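Local atomic coordinates of thioesterase superfamily protein (Sulfolobus solfataricus, PDB entry 2GF6), a protein that binds coenzyme A and probably hydrolyses fatty acyl-CoA thioesters, as a hot dog-fold member of the 4-hydroxybenzoyl-CoA thioesterase family. Residues F9-R14 with F33-E38; A27-F32 with R69-G74; F95-L98 with L103-E106. All coordinates share one frame; numbering follows the deposited sequence.

Interaction 1 of 3, residues F9-R14 with F33-E38; sequences FEDVVR and FTNTIE
Phe-9 of strand 8-12 lays its ring obliquely against Asn-35 of helix 26-45, ring and amide planes 52° apart. CZ at the ring's far end sits 3.5 Å from Asn-35 CB, and one face carries Thr-36 N and Asn-35 O above its rim. With CG anti to the backbone N (chi1 -179°), the ring swings across the helix, from Thr-36 to Asn-35, while Phe-9 CB lies 3.4 Å from Thr-36 OG1, a hydroxyl that bonds back to Phe-32 O. Asp-11, next on the same side of the strand, meets Asn-35 at about a right angle: Asn-35 ND2 gives a bent hydrogen bond (142°) to Asp-11 OD2 at 3.2 Å, tilted out of the amide plane. This is the long helix of the hot dog fold packed on its sheet, here against strand 8-12. An alanine in place of Phe-9 would probably open a gap beside Asn-35 CB and leave the Asp-11 to Asn-35 bond without its apolar neighbour. Asp-11 OD2 also pairs with Arg-31. Held at ND2 by Asp-11 and at OD1 by Tyr-16 of the second subunit, the Asn-35 amide is probably fixed in rotation, tying this joint to the interface.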
loop_
_atom_site.group_PDB
_atom_site.type_symbol
_atom_site.label_atom_id
_atom_site.label_comp_id
_atom_site.label_asym_id
_atom_site.label_seq_id
_atom_site.Cartn_x
_atom_site.Cartn_y
_atom_site.Cartn_z
ATOM N N PHE A 9 21.720 5.362 -0.963
ATOM C CA PHE A 9 20.629 5.535 -0.001
ATOM C C PHE A 9 20.503 4.314 0.893
ATOM O O PHE A 9 20.541 3.197 0.397
ATOM C CB PHE A 9 19.303 5.726 -0.753
ATOM C CG PHE A 9 18.116 5.941 0.154
ATOM C CD1 PHE A 9 17.914 7.165 0.763
ATOM C CD2 PHE A 9 17.210 4.924 0.389
ATOM C CE1 PHE A 9 16.837 7.378 1.600
ATOM C CE2 PHE A 9 16.133 5.121 1.231
ATOM C CZ PHE A 9 15.950 6.358 1.848
ATOM N N GLU A 10 20.306 4.518 2.196
ATOM C CA GLU A 10 20.094 3.395 3.105
ATOM C C GLU A 10 18.707 3.398 3.722
ATOM O O GLU A 10 18.171 4.458 4.059
ATOM C CB GLU A 10 21.138 3.387 4.219
ATOM C CG GLU A 10 22.523 3.630 3.733
ATOM C CD GLU A 10 23.534 3.189 4.739
ATOM O OE1 GLU A 10 23.618 3.805 5.820
ATOM O OE2 GLU A 10 24.221 2.196 4.443
ATOM N N ASP A 11 18.138 2.195 3.863
ATOM C CA ASP A 11 16.797 2.022 4.400
ATOM C C ASP A 11 16.722 0.706 5.176
ATOM O O ASP A 11 17.661 -0.071 5.186
ATOM C CB ASP A 11 15.758 2.066 3.273
ATOM C CG ASP A 11 14.496 2.853 3.663
ATOM O OD1 ASP A 11 14.092 2.779 4.849
ATOM O OD2 ASP A 11 13.930 3.563 2.792
ATOM N N VAL A 12 15.602 0.484 5.844
ATOM C CA VAL A 12 15.401 -0.694 6.697
ATOM C C VAL A 12 14.021 -1.276 6.373
ATOM O O VAL A 12 13.062 -0.518 6.127
ATOM C CB VAL A 12 15.553 -0.317 8.211
ATOM C CG1 VAL A 12 14.477 0.677 8.643
ATOM C CG2 VAL A 12 15.535 -1.541 9.105
ATOM N N VAL A 13 13.942 -2.604 6.312
ATOM C CA VAL A 13 12.691 -3.273 5.986
ATOM C C VAL A 13 11.745 -3.253 7.180
ATOM O O VAL A 13 12.108 -3.652 8.281
ATOM C CB VAL A 13 12.907 -4.741 5.490
ATOM C CG1 VAL A 13 11.570 -5.403 5.089
ATOM C CG2 VAL A 13 13.841 -4.772 4.269
ATOM N N ARG A 14 10.524 -2.784 6.922
ATOM C CA ARG A 14 9.525 -2.475 7.941
ATOM C C ARG A 14 8.348 -3.451 7.807
ATOM O O ARG A 14 8.214 -4.174 6.819
ATOM C CB ARG A 14 9.037 -1.032 7.786
ATOM C CG ARG A 14 9.482 -0.083 8.864
ATOM C CD ARG A 14 10.891 0.405 8.689
ATOM N NE ARG A 14 11.189 1.542 9.575
ATOM C CZ ARG A 14 11.825 2.655 9.202
ATOM N NH1 ARG A 14 12.272 2.810 7.945
ATOM N NH2 ARG A 14 12.020 3.619 10.084
ATOM N N PHE A 33 13.266 2.407 -4.089
ATOM C CA PHE A 33 13.940 3.047 -5.205
ATOM C C PHE A 33 13.427 4.487 -5.406
ATOM O O PHE A 33 14.220 5.400 -5.728
ATOM C CB PHE A 33 13.980 2.134 -6.457
ATOM C CG PHE A 33 12.663 1.901 -7.155
ATOM C CD1 PHE A 33 11.914 2.951 -7.686
ATOM C CD2 PHE A 33 12.243 0.608 -7.418
ATOM C CE1 PHE A 33 10.727 2.714 -8.382
ATOM C CE2 PHE A 33 11.056 0.367 -8.124
ATOM C CZ PHE A 33 10.307 1.427 -8.609
ATOM N N THR A 34 12.142 4.709 -5.101
ATOM C CA THR A 34 11.563 6.072 -5.057
ATOM C C THR A 34 12.295 6.960 -4.050
ATOM O O THR A 34 12.703 8.061 -4.365
ATOM C CB THR A 34 10.046 6.005 -4.746
ATOM O OG1 THR A 34 9.451 5.135 -5.698
ATOM C CG2 THR A 34 9.366 7.403 -4.860
ATOM N N ASN A 35 12.496 6.461 -2.838
ATOM C CA ASN A 35 13.298 7.186 -1.878
ATOM C C ASN A 35 14.692 7.448 -2.427
ATOM O O ASN A 35 15.242 8.541 -2.276
ATOM C CB ASN A 35 13.399 6.412 -0.567
ATOM C CG ASN A 35 12.097 6.382 0.206
ATOM O OD1 ASN A 35 11.229 7.250 0.037
ATOM N ND2 ASN A 35 11.954 5.382 1.065
ATOM N N THR A 36 15.286 6.445 -3.060
ATOM C CA THR A 36 16.657 6.637 -3.581
ATOM C C THR A 36 16.669 7.732 -4.661
ATOM O O THR A 36 17.528 8.653 -4.638
ATOM C CB THR A 36 17.245 5.314 -4.104
ATOM O OG1 THR A 36 17.201 4.345 -3.059
ATOM C CG2 THR A 36 18.677 5.466 -4.551
ATOM N N ILE A 37 15.722 7.650 -5.593
ATOM C CA ILE A 37 15.633 8.612 -6.709
ATOM C C ILE A 37 15.243 10.006 -6.212
ATOM O O ILE A 37 15.836 11.010 -6.618
ATOM C CB ILE A 37 14.667 8.155 -7.787
ATOM C CG1 ILE A 37 15.239 6.918 -8.479
ATOM C CG2 ILE A 37 14.458 9.279 -8.805
ATOM C CD1 ILE A 37 14.236 6.109 -9.255
ATOM N N GLU A 38 14.275 10.058 -5.309
ATOM C CA GLU A 38 13.869 11.312 -4.741
ATOM C C GLU A 38 15.063 11.989 -4.093
ATOM O O GLU A 38 15.243 13.179 -4.286
ATOM C CB GLU A 38 12.745 11.131 -3.727
ATOM C CG GLU A 38 12.295 12.444 -3.116
ATOM C CD GLU A 38 11.002 12.366 -2.318
ATOM O OE1 GLU A 38 10.410 11.269 -2.111
ATOM O OE2 GLU A 38 10.556 13.441 -1.905
#

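Interaction 2 of 3, residues A27-F32 with R69-G74; sequences AAYYRF and RPVKLG. With COA (coenzyme A), chain F.
Tyr-29 of helix 26-45 and Val-71 of the loop after strand 56-67 come together from opposite directions. The apolar part is small: Val-71 CG2 lies 4.0 Å from Tyr-29 CZ, meeting the phenol end obliquely, with the hydroxyl oxygen close to the same methyl. CG2 stands between the backbone N and the carbonyl carbon of Val-71 (chi1 of CG1 -65°), which turns this methyl to the tyrosine. The polar part runs through two waters. Water 1, in the plane of the ring at its edge, accepts from Tyr-29 OH at 2.7 Å and donates to O5P of coenzyme A at 2.6 Å, with a weak bond from Val-71 N besides. Water 2 donates both to Tyr-29 OH, at 2.7 Å, and to Arg-69 O, at 2.5 Å. Here the helix of the hot dog fold and the loop that follows a long strand line the coenzyme A pocket beside its pantetheine arm, with Trp-119 of the third subunit packing on Pro-70. Ligand contacts make the third group. The thioethyl carbon C2P comes within 3.7 Å of Tyr-29 CE2, obliquely to the ring, while Pro-70 CA approaches O5P to 3.3 Å. Behind Tyr-29, Phe-32 CE2 lies over one ring face, offset toward the rim, and Tyr-67 meets the same tyrosine edge-to-face.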
loop_
_atom_site.group_PDB
_atom_site.type_symbol
_atom_site.label_atom_id
_atom_site.label_comp_id
_atom_site.label_asym_id
_atom_site.label_seq_id
_atom_site.Cartn_x
_atom_site.Cartn_y
_atom_site.Cartn_z
ATOM N N ALA A 27 5.737 -3.835 -3.797
ATOM C CA ALA A 27 5.599 -2.380 -3.643
ATOM C C ALA A 27 6.690 -1.879 -2.750
ATOM O O ALA A 27 7.059 -0.723 -2.796
ATOM C CB ALA A 27 4.209 -2.014 -3.031
ATOM N N ALA A 28 7.205 -2.739 -1.897
ATOM C CA ALA A 28 8.253 -2.306 -0.995
ATOM C C ALA A 28 9.447 -1.794 -1.793
ATOM O O ALA A 28 10.078 -0.764 -1.449
ATOM C CB ALA A 28 8.653 -3.442 -0.114
ATOM N N TYR A 29 9.740 -2.487 -2.887
ATOM C CA TYR A 29 10.933 -2.171 -3.688
ATOM C C TYR A 29 10.787 -0.813 -4.339
ATOM O O TYR A 29 11.770 -0.080 -4.496
ATOM C CB TYR A 29 11.230 -3.309 -4.691
ATOM C CG TYR A 29 11.809 -4.555 -4.003
ATOM C CD1 TYR A 29 13.158 -4.632 -3.676
ATOM C CD2 TYR A 29 11.001 -5.614 -3.616
ATOM C CE1 TYR A 29 13.675 -5.722 -3.025
ATOM C CE2 TYR A 29 11.518 -6.717 -2.971
ATOM C CZ TYR A 29 12.848 -6.769 -2.671
ATOM O OH TYR A 29 13.397 -7.866 -2.011
ATOM N N TYR A 30 9.548 -0.460 -4.675
ATOM C CA TYR A 30 9.180 0.878 -5.138
ATOM C C TYR A 30 9.386 1.883 -4.037
ATOM O O TYR A 30 9.774 3.013 -4.291
ATOM C CB TYR A 30 7.711 0.885 -5.577
ATOM C CG TYR A 30 7.114 2.239 -6.022
ATOM C CD1 TYR A 30 7.291 2.716 -7.317
ATOM C CD2 TYR A 30 6.348 3.001 -5.159
ATOM C CE1 TYR A 30 6.748 3.934 -7.716
ATOM C CE2 TYR A 30 5.817 4.214 -5.538
ATOM C CZ TYR A 30 6.002 4.675 -6.816
ATOM O OH TYR A 30 5.416 5.885 -7.221
ATOM N N ARG A 31 9.104 1.492 -2.803
ATOM C CA ARG A 31 9.321 2.396 -1.711
ATOM C C ARG A 31 10.790 2.695 -1.711
ATOM O O ARG A 31 11.192 3.814 -1.594
ATOM C CB ARG A 31 8.881 1.809 -0.357
ATOM C CG ARG A 31 8.933 2.859 0.773
ATOM C CD ARG A 31 8.370 2.404 2.113
ATOM N NE ARG A 31 9.285 1.566 2.882
ATOM C CZ ARG A 31 10.403 1.973 3.492
ATOM N NH1 ARG A 31 10.844 3.219 3.396
ATOM N NH2 ARG A 31 11.113 1.091 4.186
ATOM N N PHE A 32 11.606 1.666 -1.864
ATOM C CA PHE A 32 13.036 1.869 -1.703
ATOM C C PHE A 32 13.619 2.716 -2.838
ATOM O O PHE A 32 14.430 3.598 -2.579
ATOM C CB PHE A 32 13.784 0.533 -1.630
ATOM C CG PHE A 32 13.229 -0.424 -0.610
ATOM C CD1 PHE A 32 12.858 0.007 0.661
ATOM C CD2 PHE A 32 13.082 -1.768 -0.924
ATOM C CE1 PHE A 32 12.360 -0.895 1.607
ATOM C CE2 PHE A 32 12.560 -2.662 -0.009
ATOM C CZ PHE A 32 12.208 -2.225 1.265
ATOM N N ARG A 69 17.651 -12.382 -4.092
ATOM C CA ARG A 69 17.566 -12.836 -2.726
ATOM C C ARG A 69 16.470 -12.077 -2.054
ATOM O O ARG A 69 16.220 -10.909 -2.399
ATOM C CB ARG A 69 18.871 -12.572 -1.994
ATOM C CG ARG A 69 20.030 -13.449 -2.423
ATOM C CD ARG A 69 21.307 -12.977 -1.733
ATOM N NE ARG A 69 22.476 -13.118 -2.602
ATOM C CZ ARG A 69 23.604 -13.770 -2.301
ATOM N NH1 ARG A 69 23.779 -14.361 -1.120
ATOM N NH2 ARG A 69 24.584 -13.825 -3.205
ATOM N N PRO A 70 15.834 -12.719 -1.071
ATOM C CA PRO A 70 14.772 -12.071 -0.347
ATOM C C PRO A 70 15.341 -11.105 0.681
ATOM O O PRO A 70 16.470 -11.280 1.135
ATOM C CB PRO A 70 14.094 -13.230 0.367
ATOM C CG PRO A 70 15.265 -14.159 0.693
ATOM C CD PRO A 70 16.137 -14.061 -0.523
ATOM N N VAL A 71 14.553 -10.101 1.049
ATOM C CA VAL A 71 14.849 -9.289 2.220
ATOM C C VAL A 71 13.671 -9.365 3.207
ATOM O O VAL A 71 12.500 -9.488 2.818
ATOM C CB VAL A 71 15.234 -7.797 1.851
ATOM C CG1 VAL A 71 16.530 -7.785 1.071
ATOM C CG2 VAL A 71 14.172 -7.098 1.058
ATOM N N LYS A 72 14.001 -9.245 4.477
ATOM C CA LYS A 72 13.088 -9.539 5.555
ATOM C C LYS A 72 12.928 -8.388 6.507
ATOM O O LYS A 72 13.666 -7.400 6.468
ATOM C CB LYS A 72 13.603 -10.754 6.336
ATOM C CG LYS A 72 13.799 -11.970 5.440
ATOM C CD LYS A 72 14.375 -13.155 6.176
ATOM C CE LYS A 72 13.410 -13.638 7.252
ATOM N NZ LYS A 72 13.407 -15.113 7.423
ATOM N N LEU A 73 11.969 -8.551 7.407
ATOM C CA LEU A 73 11.643 -7.507 8.348
ATOM C C LEU A 73 12.869 -7.203 9.192
ATOM O O LEU A 73 13.445 -8.097 9.801
ATOM C CB LEU A 73 10.480 -7.961 9.214
ATOM C CG LEU A 73 9.989 -7.053 10.326
ATOM C CD1 LEU A 73 9.362 -5.805 9.803
ATOM C CD2 LEU A 73 8.988 -7.885 11.178
ATOM N N GLY A 74 13.286 -5.938 9.222
ATOM C CA GLY A 74 14.440 -5.559 10.043
ATOM C C GLY A 74 15.750 -5.432 9.276
ATOM O O GLY A 74 16.664 -4.743 9.732
HETATM N N1A COA F . 13.872 -15.968 -15.435
HETATM C C2A COA F . 13.797 -17.258 -15.936
HETATM N N3A COA F . 14.174 -18.334 -15.154
HETATM C C4A COA F . 14.626 -18.131 -13.899
HETATM C C5A COA F . 14.720 -16.849 -13.375
HETATM C C6A COA F . 14.337 -15.761 -14.143
HETATM N N6A COA F . 14.410 -14.539 -13.622
HETATM N N7A COA F . 15.203 -16.941 -12.120
HETATM C C8A COA F . 15.412 -18.238 -11.837
HETATM N N9A COA F . 15.065 -18.988 -12.932
HETATM C C1B COA F . 15.246 -20.447 -13.112
HETATM C C2B COA F . 16.675 -20.893 -12.825
HETATM O O2B COA F . 17.477 -20.894 -13.974
HETATM C C3B COA F . 16.458 -22.281 -12.282
HETATM O O3B COA F . 16.261 -23.180 -13.337
HETATM P P3B COA F . 17.257 -24.431 -13.464
HETATM O O7A COA F . 16.849 -25.198 -14.700
HETATM O O8A COA F . 17.145 -25.306 -12.212
HETATM O O9A COA F . 18.650 -23.856 -13.660
HETATM C C4B COA F . 15.163 -22.169 -11.515
HETATM O O4B COA F . 14.423 -21.190 -12.223
HETATM C C5B COA F . 15.391 -21.722 -10.078
HETATM O O5B COA F . 16.457 -20.804 -9.985
HETATM P P1A COA F . 17.579 -20.988 -8.844
HETATM O O1A COA F . 18.461 -19.760 -8.765
HETATM O O2A COA F . 18.409 -22.218 -9.098
HETATM O O3A COA F . 16.678 -21.066 -7.500
HETATM P P2A COA F . 17.265 -21.177 -5.994
HETATM O O4A COA F . 18.703 -20.747 -5.948
HETATM O O5A COA F . 17.020 -22.586 -5.474
HETATM O O6A COA F . 16.393 -20.149 -5.130
HETATM C CBP COA F . 15.414 -18.107 -4.650
HETATM C CCP COA F . 15.684 -19.112 -5.751
HETATM C CDP COA F . 16.669 -17.921 -3.781
HETATM C CEP COA F . 14.269 -18.666 -3.805
HETATM C CAP COA F . 15.119 -16.765 -5.313
HETATM O OAP COA F . 16.287 -16.274 -5.925
HETATM C C9P COA F . 14.639 -15.725 -4.342
HETATM O O9P COA F . 14.472 -15.983 -2.986
HETATM N N8P COA F . 14.365 -14.560 -4.873
HETATM C C7P COA F . 13.877 -13.488 -4.051
HETATM C C6P COA F . 12.373 -13.562 -4.009
HETATM C C5P COA F . 11.863 -12.229 -3.570
HETATM O O5P COA F . 12.242 -11.723 -2.507
HETATM N N4P COA F . 11.046 -11.673 -4.432
HETATM C C3P COA F . 9.710 -11.306 -4.092
HETATM C C2P COA F . 9.667 -9.841 -3.744
HETATM S S1P COA F . 8.791 -8.824 -4.940
HETATM O O HOH W 1 11.749 -9.686 -0.909
HETATM O O HOH W 2 15.249 -8.963 -3.691
#

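Interaction 3 of 3, residues F95-L98 with L103-E106; sequences FKVL and LTTE
Val-97 holds CG1 anti to its backbone N (chi1 -177°), a torsion that sets this methyl 3.4 Å from Thr-104 OG1 and leaves CG2 over Thr-105 CB. Thr-104 in turn places OG1 between its backbone N and carbonyl carbon (chi1 65°), turned inward to the opposite strand. The two strands, 90-99 and 102-115, form an antiparallel beta hairpin, and a classic beta bulge interrupts it: Thr-104 and Thr-105 both stand opposite Val-97. Before the bulge Lys-96 faces Glu-106 as a non-hydrogen-bonded pair, and beyond it Leu-98 faces Leu-103 in the same manner, one residue out of step.

Val-97 uses both its N and its O toward strand 102-115. Its N donates to Thr-105 O at 2.8 Å, almost straight, and its O accepts from Thr-104 N at 2.9 Å, with a longer, weak bond from Thr-105 N. The hydroxyls of Thr-104 and Thr-105 are joined at 2.7 Å between their OG1 atoms, either one able to donate. The Thr-105 side chain lies alongside Val-97 and points the same way. On the face of Lys-96 and Glu-106, Leu-103 CD1 packs on Lys-96 CB at 3.9 Å. The carboxylate of Glu-106 is engaged elsewhere, OE2 being hydrogen-bonded to NE2 of His-68, a residue of the coenzyme A site. On the face of Val-97, Phe-95 brings its ring obliquely to the backbone carbonyl carbon of Glu-106 and meets the ring of Phe-33 from helix 26-45.

The two threonine hydroxyls thus share one hydrogen bond beside the valine methyls, and the extra residue of the bulge is absorbed by a single carbonyl, Val-97 O, which takes two successive N-H groups, the second weakly.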
loop_
_atom_site.group_PDB
_atom_site.type_symbol
_atom_site.label_atom_id
_atom_site.label_comp_id
_atom_site.label_asym_id
_atom_site.label_seq_id
_atom_site.Cartn_x
_atom_site.Cartn_y
_atom_site.Cartn_z
ATOM N N PHE A 95 19.292 0.531 -10.599
ATOM C CA PHE A 95 19.537 0.406 -9.167
ATOM C C PHE A 95 19.929 -1.005 -8.764
ATOM O O PHE A 95 19.554 -1.962 -9.436
ATOM C CB PHE A 95 18.316 0.857 -8.357
ATOM C CG PHE A 95 17.104 -0.019 -8.533
ATOM C CD1 PHE A 95 16.978 -1.218 -7.821
ATOM C CD2 PHE A 95 16.058 0.359 -9.393
ATOM C CE1 PHE A 95 15.856 -2.034 -7.974
ATOM C CE2 PHE A 95 14.927 -0.467 -9.545
ATOM C CZ PHE A 95 14.836 -1.666 -8.828
ATOM N N LYS A 96 20.695 -1.105 -7.677
ATOM C CA LYS A 96 21.029 -2.370 -7.035
ATOM C C LYS A 96 20.667 -2.242 -5.583
ATOM O O LYS A 96 20.872 -1.181 -4.990
ATOM C CB LYS A 96 22.520 -2.662 -7.123
ATOM C CG LYS A 96 23.078 -2.657 -8.534
ATOM C CD LYS A 96 24.565 -2.963 -8.573
ATOM C CE LYS A 96 25.028 -3.206 -10.017
ATOM N NZ LYS A 96 26.410 -3.759 -10.059
ATOM N N VAL A 97 20.144 -3.321 -5.003
ATOM C CA VAL A 97 19.953 -3.395 -3.557
ATOM C C VAL A 97 20.956 -4.369 -2.947
ATOM O O VAL A 97 21.147 -5.477 -3.449
ATOM C CB VAL A 97 18.525 -3.795 -3.173
ATOM C CG1 VAL A 97 18.340 -3.782 -1.639
ATOM C CG2 VAL A 97 17.523 -2.847 -3.814
ATOM N N LEU A 98 21.614 -3.930 -1.884
ATOM C CA LEU A 98 22.564 -4.784 -1.148
ATOM C C LEU A 98 22.093 -5.018 0.277
ATOM O O LEU A 98 21.397 -4.185 0.877
ATOM C CB LEU A 98 23.958 -4.161 -1.091
ATOM C CG LEU A 98 24.802 -4.046 -2.351
ATOM C CD1 LEU A 98 24.126 -3.202 -3.392
ATOM C CD2 LEU A 98 26.116 -3.439 -1.960
ATOM N N LEU A 103 24.519 -8.679 -3.058
ATOM C CA LEU A 103 23.491 -8.227 -4.006
ATOM C C LEU A 103 22.241 -9.034 -3.816
ATOM O O LEU A 103 22.288 -10.249 -3.899
ATOM C CB LEU A 103 23.956 -8.400 -5.443
ATOM C CG LEU A 103 22.982 -8.042 -6.559
ATOM C CD1 LEU A 103 22.854 -6.525 -6.725
ATOM C CD2 LEU A 103 23.433 -8.667 -7.845
ATOM N N THR A 104 21.132 -8.353 -3.547
ATOM C CA THR A 104 19.844 -8.981 -3.389
ATOM C C THR A 104 18.921 -8.706 -4.548
ATOM O O THR A 104 18.113 -9.556 -4.878
ATOM C CB THR A 104 19.086 -8.505 -2.123
ATOM O OG1 THR A 104 18.759 -7.103 -2.253
ATOM C CG2 THR A 104 19.889 -8.806 -0.854
ATOM N N THR A 105 19.052 -7.545 -5.176
ATOM C CA THR A 105 18.077 -7.091 -6.149
ATOM C C THR A 105 18.751 -6.169 -7.128
ATOM O O THR A 105 19.634 -5.417 -6.737
ATOM C CB THR A 105 16.987 -6.262 -5.454
ATOM O OG1 THR A 105 16.776 -6.733 -4.104
ATOM C CG2 THR A 105 15.677 -6.215 -6.268
ATOM N N GLU A 106 18.333 -6.211 -8.393
ATOM C CA GLU A 106 18.719 -5.184 -9.379
ATOM C C GLU A 106 17.580 -4.830 -10.341
ATOM O O GLU A 106 16.700 -5.643 -10.603
ATOM C CB GLU A 106 19.936 -5.634 -10.172
ATOM C CG GLU A 106 19.778 -6.977 -10.837
ATOM C CD GLU A 106 21.059 -7.418 -11.479
ATOM O OE1 GLU A 106 21.615 -6.614 -12.263
ATOM O OE2 GLU A 106 21.510 -8.547 -11.199
#

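How the interactions relate
Helix 26-45 serves interactions 1 and 2, resting on strand 8-12 in the first and facing the 69-74 loop in the second; Asp-11 and Arg-31 join them by a salt bridge, and Val-13 O probably bonds to Gly-74 N. Interaction 3 lies within the sheet, in one hairpin of it, whose Phe-95 packs on Phe-33 of that helix. Burial differs too: interaction 2 is buried around ligand and water, whereas interactions 1 and 3 are partly buried. The chemistry follows place: a ring and an amide-carboxylate bond at the helix-sheet junction, water bridges at the coenzyme, direct backbone bonds within the hairpin. Tyr-29 also touches Thr-105, tying pocket to bulge.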